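Local coordinates for LP1413 - SCCmec type IV-encoded DNA binding protein (Staphylococcus aureus, PDB 6BTC) that binds single-stranded DNA and is encoded by staphylococcal cassette chromosome elements, at residues A54-Y59 / L63-V68; Y12-A17 / K35-V40; F28-L33 / R47-R52. All coordinates share one frame; numbering follows the deposited sequence.

Contact 1 (A54-Y59 / L63-V68)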
loop_
_atom_site.group_PDB
_atom_site.type_symbol
_atom_site.label_atom_id
_atom_site.label_comp_id
_atom_site.label_asym_id
_atom_site.label_seq_id
_atom_site.Cartn_x
_atom_site.Cartn_y
_atom_site.Cartn_z
ATOM N N ALA A 54 -0.720 -4.018 -4.243
ATOM C CA ALA A 54 0.361 -4.127 -5.205
ATOM C C ALA A 54 -0.107 -3.842 -6.628
ATOM O O ALA A 54 0.685 -3.369 -7.451
ATOM C CB ALA A 54 0.979 -5.518 -5.119
ATOM N N TYR A 55 -1.380 -4.110 -6.936
ATOM C CA TYR A 55 -1.886 -3.903 -8.286
ATOM C C TYR A 55 -2.532 -2.536 -8.445
ATOM O O TYR A 55 -2.463 -1.941 -9.530
ATOM C CB TYR A 55 -2.857 -5.042 -8.659
ATOM C CG TYR A 55 -2.101 -6.296 -9.088
ATOM C CD1 TYR A 55 -1.516 -7.134 -8.153
ATOM C CD2 TYR A 55 -1.925 -6.602 -10.432
ATOM C CE1 TYR A 55 -0.793 -8.248 -8.538
ATOM C CE2 TYR A 55 -1.200 -7.720 -10.829
ATOM C CZ TYR A 55 -0.635 -8.536 -9.878
ATOM O OH TYR A 55 0.086 -9.654 -10.258
ATOM N N TRP A 56 -3.122 -2.007 -7.377
ATOM C CA TRP A 56 -3.565 -0.619 -7.382
ATOM C C TRP A 56 -2.410 0.313 -7.711
ATOM O O TRP A 56 -2.533 1.223 -8.539
ATOM C CB TRP A 56 -4.140 -0.268 -6.018
ATOM C CG TRP A 56 -4.396 1.171 -5.824
ATOM C CD1 TRP A 56 -5.435 1.891 -6.324
ATOM C CD2 TRP A 56 -3.601 2.086 -5.062
ATOM N NE1 TRP A 56 -5.341 3.201 -5.923
ATOM C CE2 TRP A 56 -4.223 3.344 -5.142
ATOM C CE3 TRP A 56 -2.426 1.961 -4.314
ATOM C CZ2 TRP A 56 -3.712 4.469 -4.500
ATOM C CZ3 TRP A 56 -1.928 3.075 -3.679
ATOM C CH2 TRP A 56 -2.563 4.311 -3.779
ATOM N N ILE A 57 -1.270 0.085 -7.068
ATOM C CA ILE A 57 -0.159 1.017 -7.145
ATOM C C ILE A 57 0.549 0.872 -8.481
ATOM O O ILE A 57 1.072 1.848 -9.025
ATOM C CB ILE A 57 0.774 0.770 -5.940
ATOM C CG1 ILE A 57 1.640 1.994 -5.633
ATOM C CG2 ILE A 57 1.625 -0.460 -6.157
ATOM C CD1 ILE A 57 2.344 1.906 -4.269
ATOM N N LYS A 58 0.540 -0.326 -9.048
ATOM C CA LYS A 58 1.289 -0.597 -10.262
ATOM C C LYS A 58 0.522 -0.285 -11.542
ATOM O O LYS A 58 1.152 -0.166 -12.596
ATOM C CB LYS A 58 1.715 -2.065 -10.285
ATOM C CG LYS A 58 2.536 -2.442 -11.503
ATOM C CD LYS A 58 3.036 -3.868 -11.396
ATOM C CE LYS A 58 3.852 -4.252 -12.621
ATOM N NZ LYS A 58 4.401 -5.635 -12.519
ATOM N N TYR A 59 -0.808 -0.142 -11.484
ATOM C CA TYR A 59 -1.621 -0.012 -12.688
ATOM C C TYR A 59 -2.596 1.144 -12.629
ATOM O O TYR A 59 -3.318 1.371 -13.603
ATOM C CB TYR A 59 -2.397 -1.313 -12.960
ATOM C CG TYR A 59 -1.504 -2.464 -13.358
ATOM C CD1 TYR A 59 -0.832 -2.448 -14.569
ATOM C CD2 TYR A 59 -1.329 -3.555 -12.528
ATOM C CE1 TYR A 59 -0.001 -3.496 -14.951
ATOM C CE2 TYR A 59 -0.494 -4.610 -12.895
ATOM C CZ TYR A 59 0.162 -4.568 -14.118
ATOM O OH TYR A 59 0.989 -5.593 -14.500
ATOM N N LEU A 63 -0.361 8.040 -9.885
ATOM C CA LEU A 63 -0.105 7.939 -8.455
ATOM C C LEU A 63 1.323 8.374 -8.141
ATOM O O LEU A 63 2.238 8.128 -8.926
ATOM C CB LEU A 63 -0.309 6.510 -7.959
ATOM C CG LEU A 63 -1.727 5.936 -8.009
ATOM C CD1 LEU A 63 -1.716 4.541 -7.409
ATOM C CD2 LEU A 63 -2.706 6.823 -7.281
ATOM N N PRO A 64 1.546 8.994 -6.991
ATOM C CA PRO A 64 2.883 9.501 -6.657
ATOM C C PRO A 64 3.775 8.431 -6.035
ATOM O O PRO A 64 4.323 8.611 -4.943
ATOM C CB PRO A 64 2.564 10.623 -5.668
ATOM C CG PRO A 64 1.372 10.123 -4.938
ATOM C CD PRO A 64 0.558 9.348 -5.953
ATOM N N PHE A 65 3.933 7.317 -6.745
ATOM C CA PHE A 65 4.726 6.195 -6.270
ATOM C C PHE A 65 5.439 5.561 -7.449
ATOM O O PHE A 65 4.963 5.619 -8.577
ATOM C CB PHE A 65 3.877 5.105 -5.586
ATOM C CG PHE A 65 2.956 5.616 -4.515
ATOM C CD1 PHE A 65 3.429 5.909 -3.258
ATOM C CD2 PHE A 65 1.608 5.755 -4.759
ATOM C CE1 PHE A 65 2.569 6.362 -2.252
ATOM C CE2 PHE A 65 0.743 6.204 -3.766
ATOM C CZ PHE A 65 1.234 6.508 -2.507
ATOM N N LYS A 66 6.572 4.932 -7.175
ATOM C CA LYS A 66 7.198 4.063 -8.149
ATOM C C LYS A 66 7.917 2.944 -7.414
ATOM O O LYS A 66 8.175 3.023 -6.209
ATOM C CB LYS A 66 8.165 4.836 -9.049
ATOM C CG LYS A 66 9.425 5.302 -8.367
ATOM C CD LYS A 66 10.214 6.248 -9.269
ATOM C CE LYS A 66 11.486 6.760 -8.591
ATOM N NZ LYS A 66 12.199 7.776 -9.439
ATOM N N ILE A 67 8.240 1.899 -8.163
ATOM C CA ILE A 67 8.978 0.755 -7.648
ATOM C C ILE A 67 10.459 1.019 -7.855
ATOM O O ILE A 67 10.875 1.427 -8.947
ATOM C CB ILE A 67 8.542 -0.538 -8.362
ATOM C CG1 ILE A 67 7.048 -0.780 -8.156
ATOM C CG2 ILE A 67 9.351 -1.726 -7.870
ATOM C CD1 ILE A 67 6.503 -1.947 -8.961
ATOM N N VAL A 68 11.264 0.777 -6.819
ATOM C CA VAL A 68 12.687 1.100 -6.863
ATOM C C VAL A 68 13.580 -0.106 -6.644
ATOM O O VAL A 68 14.795 -0.004 -6.869
ATOM C CB VAL A 68 13.052 2.211 -5.848
ATOM C CG1 VAL A 68 12.416 3.513 -6.256
ATOM C CG2 VAL A 68 12.624 1.842 -4.446
#

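Contact 2 (Y12-A17 / K35-V40)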
loop_
_atom_site.group_PDB
_atom_site.type_symbol
_atom_site.label_atom_id
_atom_site.label_comp_id
_atom_site.label_asym_id
_atom_site.label_seq_id
_atom_site.Cartn_x
_atom_site.Cartn_y
_atom_site.Cartn_z
ATOM N N TYR A 12 -7.519 -1.999 3.719
ATOM C CA TYR A 12 -7.110 -1.409 2.446
ATOM C C TYR A 12 -7.231 0.113 2.476
ATOM O O TYR A 12 -6.306 0.828 2.078
ATOM C CB TYR A 12 -7.943 -1.998 1.303
ATOM C CG TYR A 12 -7.790 -1.264 -0.018
ATOM C CD1 TYR A 12 -6.792 -1.607 -0.921
ATOM C CD2 TYR A 12 -8.648 -0.227 -0.351
ATOM C CE1 TYR A 12 -6.656 -0.932 -2.128
ATOM C CE2 TYR A 12 -8.522 0.458 -1.546
ATOM C CZ TYR A 12 -7.527 0.105 -2.432
ATOM O OH TYR A 12 -7.417 0.806 -3.621
ATOM N N ASN A 13 -8.378 0.631 2.922
ATOM C CA ASN A 13 -8.522 2.079 3.043
ATOM C C ASN A 13 -7.382 2.677 3.862
ATOM O O ASN A 13 -6.911 3.783 3.572
ATOM C CB ASN A 13 -9.863 2.442 3.678
ATOM C CG ASN A 13 -11.062 1.966 2.864
ATOM O OD1 ASN A 13 -10.999 1.836 1.643
ATOM N ND2 ASN A 13 -12.173 1.716 3.553
ATOM N N PHE A 14 -6.922 1.956 4.888
ATOM C CA PHE A 14 -5.842 2.463 5.728
ATOM C C PHE A 14 -4.519 2.440 4.980
ATOM O O PHE A 14 -3.752 3.406 5.028
ATOM C CB PHE A 14 -5.718 1.639 7.018
ATOM C CG PHE A 14 -4.425 1.879 7.761
ATOM C CD1 PHE A 14 -4.246 3.028 8.516
ATOM C CD2 PHE A 14 -3.389 0.974 7.686
ATOM C CE1 PHE A 14 -3.050 3.258 9.185
ATOM C CE2 PHE A 14 -2.188 1.202 8.356
ATOM C CZ PHE A 14 -2.028 2.347 9.107
ATOM N N ILE A 15 -4.212 1.317 4.332
ATOM C CA ILE A 15 -2.950 1.189 3.617
ATOM C C ILE A 15 -2.828 2.286 2.571
ATOM O O ILE A 15 -1.772 2.908 2.424
ATOM C CB ILE A 15 -2.845 -0.211 2.990
ATOM C CG1 ILE A 15 -2.787 -1.286 4.075
ATOM C CG2 ILE A 15 -1.631 -0.309 2.059
ATOM C CD1 ILE A 15 -1.480 -1.362 4.838
ATOM N N ILE A 16 -3.912 2.547 1.841
ATOM C CA ILE A 16 -3.906 3.572 0.803
ATOM C C ILE A 16 -3.559 4.923 1.411
ATOM O O ILE A 16 -2.635 5.609 0.963
ATOM C CB ILE A 16 -5.271 3.618 0.088
ATOM C CG1 ILE A 16 -5.534 2.321 -0.684
ATOM C CG2 ILE A 16 -5.369 4.825 -0.835
ATOM C CD1 ILE A 16 -4.502 1.996 -1.757
ATOM N N ALA A 17 -4.322 5.332 2.423
ATOM C CA ALA A 17 -4.090 6.615 3.075
ATOM C C ALA A 17 -2.668 6.697 3.616
ATOM O O ALA A 17 -1.963 7.687 3.399
ATOM C CB ALA A 17 -5.111 6.808 4.192
ATOM N N LYS A 35 2.038 -3.213 9.390
ATOM C CA LYS A 35 2.354 -3.376 10.800
ATOM C C LYS A 35 1.961 -2.171 11.635
ATOM O O LYS A 35 1.948 -2.271 12.863
ATOM C CB LYS A 35 3.843 -3.665 10.962
ATOM C CG LYS A 35 4.242 -5.026 10.409
ATOM C CD LYS A 35 5.714 -5.323 10.628
ATOM C CE LYS A 35 6.114 -6.616 9.939
ATOM N NZ LYS A 35 7.462 -7.080 10.375
ATOM N N LYS A 36 1.630 -1.051 11.010
ATOM C CA LYS A 36 1.140 0.116 11.727
ATOM C C LYS A 36 -0.371 0.109 11.894
ATOM O O LYS A 36 -0.917 1.016 12.534
ATOM C CB LYS A 36 1.595 1.384 10.999
ATOM C CG LYS A 36 3.107 1.429 10.851
ATOM C CD LYS A 36 3.609 2.739 10.286
ATOM C CE LYS A 36 5.134 2.745 10.239
ATOM N NZ LYS A 36 5.661 4.097 9.930
ATOM N N TYR A 37 -1.054 -0.885 11.336
ATOM C CA TYR A 37 -2.499 -0.983 11.486
ATOM C C TYR A 37 -2.825 -1.453 12.899
ATOM O O TYR A 37 -2.235 -2.423 13.388
ATOM C CB TYR A 37 -3.056 -1.957 10.455
ATOM C CG TYR A 37 -4.555 -1.942 10.293
ATOM C CD1 TYR A 37 -5.231 -0.763 10.051
ATOM C CD2 TYR A 37 -5.288 -3.120 10.337
ATOM C CE1 TYR A 37 -6.601 -0.749 9.885
ATOM C CE2 TYR A 37 -6.661 -3.116 10.163
ATOM C CZ TYR A 37 -7.304 -1.931 9.941
ATOM O OH TYR A 37 -8.660 -1.925 9.769
ATOM N N ASN A 38 -3.762 -0.766 13.558
ATOM C CA ASN A 38 -4.011 -1.027 14.974
ATOM C C ASN A 38 -4.865 -2.268 15.195
ATOM O O ASN A 38 -4.740 -2.920 16.235
ATOM C CB ASN A 38 -4.685 0.182 15.621
ATOM C CG ASN A 38 -3.735 1.358 15.789
ATOM O OD1 ASN A 38 -2.531 1.180 15.958
ATOM N ND2 ASN A 38 -4.280 2.567 15.745
ATOM N N VAL A 39 -5.712 -2.606 14.254
ATOM C CA VAL A 39 -6.636 -3.720 14.399
ATOM C C VAL A 39 -5.938 -5.010 13.995
ATOM O O VAL A 39 -5.093 -5.042 13.094
ATOM C CB VAL A 39 -7.910 -3.472 13.565
ATOM C CG1 VAL A 39 -8.729 -4.745 13.415
ATOM C CG2 VAL A 39 -8.748 -2.373 14.195
ATOM N N VAL A 40 -6.291 -6.082 14.685
ATOM C CA VAL A 40 -5.825 -7.416 14.332
ATOM C C VAL A 40 -6.627 -7.908 13.138
ATOM O O VAL A 40 -7.831 -7.644 13.028
ATOM C CB VAL A 40 -5.969 -8.372 15.535
ATOM C CG1 VAL A 40 -5.630 -9.813 15.144
ATOM C CG2 VAL A 40 -5.093 -7.909 16.696
#

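Contact 3 (F28-L33 / R47-R52)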
loop_
_atom_site.group_PDB
_atom_site.type_symbol
_atom_site.label_atom_id
_atom_site.label_comp_id
_atom_site.label_asym_id
_atom_site.label_seq_id
_atom_site.Cartn_x
_atom_site.Cartn_y
_atom_site.Cartn_z
ATOM N N PHE A 28 9.317 2.394 1.165
ATOM C CA PHE A 28 8.484 1.591 2.050
ATOM C C PHE A 28 8.021 0.331 1.326
ATOM O O PHE A 28 7.996 0.268 0.090
ATOM C CB PHE A 28 7.277 2.385 2.545
ATOM C CG PHE A 28 6.337 2.804 1.448
ATOM C CD1 PHE A 28 6.560 3.970 0.740
ATOM C CD2 PHE A 28 5.236 2.028 1.122
ATOM C CE1 PHE A 28 5.708 4.367 -0.272
ATOM C CE2 PHE A 28 4.381 2.412 0.107
ATOM C CZ PHE A 28 4.614 3.583 -0.592
ATOM N N THR A 29 7.668 -0.673 2.124
ATOM C CA THR A 29 7.011 -1.894 1.670
ATOM C C THR A 29 5.596 -1.974 2.227
ATOM O O THR A 29 5.207 -1.247 3.151
ATOM C CB THR A 29 7.766 -3.145 2.114
ATOM O OG1 THR A 29 7.597 -3.319 3.529
ATOM C CG2 THR A 29 9.234 -3.049 1.778
ATOM N N TYR A 30 4.821 -2.893 1.653
ATOM C CA TYR A 30 3.470 -3.127 2.147
ATOM C C TYR A 30 3.485 -3.552 3.613
ATOM O O TYR A 30 2.668 -3.080 4.413
ATOM C CB TYR A 30 2.776 -4.191 1.297
ATOM C CG TYR A 30 1.496 -4.685 1.917
ATOM C CD1 TYR A 30 0.370 -3.881 1.940
ATOM C CD2 TYR A 30 1.420 -5.945 2.500
ATOM C CE1 TYR A 30 -0.804 -4.313 2.507
ATOM C CE2 TYR A 30 0.246 -6.393 3.075
ATOM C CZ TYR A 30 -0.859 -5.572 3.076
ATOM O OH TYR A 30 -2.029 -5.994 3.643
ATOM N N GLY A 31 4.397 -4.458 3.979
ATOM C CA GLY A 31 4.438 -4.958 5.340
ATOM C C GLY A 31 4.789 -3.894 6.359
ATOM O O GLY A 31 4.320 -3.943 7.497
ATOM N N GLU A 32 5.616 -2.919 5.976
ATOM C CA GLU A 32 5.918 -1.824 6.890
ATOM C C GLU A 32 4.674 -1.000 7.181
ATOM O O GLU A 32 4.438 -0.603 8.327
ATOM C CB GLU A 32 7.030 -0.956 6.316
ATOM C CG GLU A 32 8.380 -1.653 6.354
ATOM C CD GLU A 32 9.448 -0.921 5.578
ATOM O OE1 GLU A 32 9.124 0.094 4.916
ATOM O OE2 GLU A 32 10.612 -1.367 5.636
ATOM N N LEU A 33 3.849 -0.755 6.161
ATOM C CA LEU A 33 2.615 -0.013 6.386
ATOM C C LEU A 33 1.601 -0.859 7.133
ATOM O O LEU A 33 0.850 -0.348 7.970
ATOM C CB LEU A 33 2.024 0.451 5.059
ATOM C CG LEU A 33 2.906 1.285 4.131
ATOM C CD1 LEU A 33 2.119 1.666 2.897
ATOM C CD2 LEU A 33 3.407 2.517 4.845
ATOM N N ARG A 47 -2.944 -10.833 3.258
ATOM C CA ARG A 47 -2.408 -11.133 1.935
ATOM C C ARG A 47 -3.350 -10.672 0.829
ATOM O O ARG A 47 -2.897 -10.181 -0.210
ATOM C CB ARG A 47 -2.121 -12.624 1.828
ATOM C CG ARG A 47 -0.946 -13.047 2.693
ATOM C CD ARG A 47 -0.830 -14.556 2.821
ATOM N NE ARG A 47 0.373 -14.934 3.558
ATOM C CZ ARG A 47 0.589 -16.137 4.081
ATOM N NH1 ARG A 47 -0.322 -17.095 3.961
ATOM N NH2 ARG A 47 1.718 -16.379 4.736
ATOM N N GLU A 48 -4.661 -10.806 1.026
ATOM C CA GLU A 48 -5.593 -10.286 0.029
ATOM C C GLU A 48 -5.396 -8.785 -0.171
ATOM O O GLU A 48 -5.360 -8.297 -1.305
ATOM C CB GLU A 48 -7.038 -10.590 0.438
ATOM C CG GLU A 48 -8.104 -9.978 -0.487
ATOM C CD GLU A 48 -7.953 -10.406 -1.947
ATOM O OE1 GLU A 48 -7.270 -11.423 -2.200
ATOM O OE2 GLU A 48 -8.515 -9.725 -2.838
ATOM N N VAL A 49 -5.279 -8.029 0.925
ATOM C CA VAL A 49 -5.097 -6.586 0.805
ATOM C C VAL A 49 -3.742 -6.273 0.189
ATOM O O VAL A 49 -3.617 -5.352 -0.622
ATOM C CB VAL A 49 -5.264 -5.899 2.172
ATOM C CG1 VAL A 49 -4.910 -4.409 2.068
ATOM C CG2 VAL A 49 -6.692 -6.069 2.672
ATOM N N GLY A 50 -2.709 -7.024 0.571
ATOM C CA GLY A 50 -1.402 -6.829 -0.030
ATOM C C GLY A 50 -1.453 -6.883 -1.539
ATOM O O GLY A 50 -0.880 -6.034 -2.228
ATOM N N ARG A 51 -2.161 -7.875 -2.079
ATOM C CA ARG A 51 -2.206 -8.038 -3.526
ATOM C C ARG A 51 -3.084 -6.973 -4.172
ATOM O O ARG A 51 -2.730 -6.423 -5.221
ATOM C CB ARG A 51 -2.684 -9.445 -3.879
ATOM C CG ARG A 51 -1.628 -10.537 -3.630
ATOM C CD ARG A 51 -2.092 -11.926 -4.097
ATOM N NE ARG A 51 -2.842 -12.657 -3.071
ATOM C CZ ARG A 51 -2.332 -13.597 -2.272
ATOM N NH1 ARG A 51 -1.054 -13.957 -2.359
ATOM N NH2 ARG A 51 -3.111 -14.188 -1.374
ATOM N N ARG A 52 -4.218 -6.639 -3.559
ATOM C CA ARG A 52 -5.014 -5.548 -4.106
ATOM C C ARG A 52 -4.231 -4.237 -4.082
ATOM O O ARG A 52 -4.452 -3.359 -4.927
ATOM C CB ARG A 52 -6.328 -5.410 -3.339
ATOM C CG ARG A 52 -7.229 -4.306 -3.883
ATOM C CD ARG A 52 -8.428 -4.036 -3.003
ATOM N NE ARG A 52 -9.209 -2.937 -3.550
ATOM C CZ ARG A 52 -10.263 -2.391 -2.958
ATOM N NH1 ARG A 52 -10.680 -2.850 -1.782
ATOM N NH2 ARG A 52 -10.908 -1.392 -3.549
#

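Contact 1 (A54-Y59 / L63-V68)
Trp-56 and Ile-57 of helix 43-59 meet Leu-63 and Phe-65 through apolar groups alone. Two CH-pi contacts carry much of the packing. Leu-63 CD1 sits over one face of the indole, 3.5 Å from the centroid of the six-membered ring of Trp-56 and 13° off its normal. The second branch of the leucine, CD2, reaches the rim of the same ring, 3.8 Å from Trp-56 CZ2. The other CH-pi contact is off-centre. Ile-57 CD1 lies 4.2 Å from the centroid of the Phe-65 ring and 3.8 Å from Phe-65 CB. With CG1 anti to the backbone N (chi1 -158°), the longer branch of Ile-57 extends to the root of that ring, and the isoleucine lies roughly perpendicular to the phenylalanine.

The two aromatic rings also touch, at Trp-56 CH2 and Phe-65 CE2, 3.8 Å apart. Their planes are inclined at 58°, an oblique pairing.

The contact packs the C-terminal part of helix 43-59 against the start of strand 65-71 and the loop just before it. Helix 6-21 adds Tyr-12 and Ile-16 against Trp-56, and Phe-20 edge-to-face with Phe-65. From strand 74-79, Tyr-77 touches Ile-57 and Lys-79 touches Phe-65.

Contact 2 (Y12-A17 / K35-V40)
Phe-14 and Tyr-37 both carry CG anti to the backbone N, with chi1 166° for Phe-14 and -168° for Tyr-37, which lets the two rings lie against each other between helix and loop. The phenylalanine thus extends from its helix toward the loop. The tyrosine ring runs back along the phenylalanine, and the two side chains run in opposite senses, one beside the other.

Tyr-37 CD1 comes in over one face of the Phe-14 ring and is 3.5 Å from Phe-14 CD2. Tyr-37 CE1 lies further back, 3.8 Å from Phe-14 CB. The ring centroids are 5.2 Å apart and the planes are inclined at 39°.

The far end of Phe-14 meets backbone rather than a ring. Its CE2 is 3.8 Å from Tyr-37 N, and its CZ is 3.8 Å from Lys-36 O. Lys-36 adds its CB, 4.2 Å from Phe-14 CZ. Beyond CG the lysine chain is extended, and its ammonium group lies well clear of Phe-14.

This is a surface contact. It lays the loop between helices 30-34 and 43-59 along helix 6-21. On that same helix, Lys-10 and Leu-11 also touch Tyr-37, and Lys-18 touches Lys-36. Next to Phe-14, Ile-15 packs on Tyr-30 and Leu-33 of helix 30-34 and on Phe-53 of helix 43-59.

Contact 3 (F28-L33 / R47-R52)
Tyr-30 packs on Gly-50 and Val-49, joining helix 30-34 to helix 43-59. The order of helices and strands is consistent with a winged-helix fold, in which this second and third helix would form the helix-turn-helix.

The CB of Tyr-30 points toward the other helix, and chi1 of 168° places CG beside the carbonyl carbon. From there the ring lies against the backbone of helix 43-59. CG is still 4.1 Å from Gly-50 CA. The gap narrows along the ring: CE2 is 3.5 Å from Gly-50 CA, and CZ is 3.4 Å from the same atom. Gly-50 CA is thus over the ring face, 3.5 Å from the Tyr-30 centroid and 16° off the normal, in a CH-pi contact. Gly-50 has no side chain, and the ring can rest directly on the helix backbone. On its CE1 side the ring also comes near Val-49 CG1.

At the tip, the hydroxyl touches Val-49, with Tyr-30 OH 3.6 Å from Val-49 CB. Tyr-30 OH is also 3.3 Å from Gly-50 N, but the angle is too poor for a hydrogen bond. A weak hydrogen bond joins this hydroxyl to Gln-46 O. From helix 6-21, Leu-11 touches both Tyr-30 and Val-49.

Just before Tyr-30, Thr-29 is the N-cap of helix 30-34 and forms a capping box with Glu-32. Glu-32 N donates to Thr-29 OG1 at 3.2 Å. Glu-32 OE2 makes a salt bridge with Lys-71. In the return bond of the box, Thr-29 N donates to Glu-32 OE1 at 3.2 Å, approaching from above the carboxylate plane, 65° out of it.

In the fold
From the N terminus, helix 6-21 opens contact 2 at 12-17. The chain then forms strand 27-28 and opens contact 3 at 28-33. Contact 2 closes at 35-40, before contact 3 closes at 47-52, so the two loops cross. Contact 2 ties helix 6-21 to the loop after helix 30-34, and contact 3 ties helix 30-34 to helix 43-59. Tyr-12, Ile-15, Tyr-30 and Val-49 link these two contacts directly and complete the bundle. Contact 1 follows in series, across a short loop leading from helix 43-59 into strand 65-71. It joins the helical part to the antiparallel sheet. Trp-56 brings contact 1 up to contact 2, and Phe-65 packs on Phe-28 of contact 3.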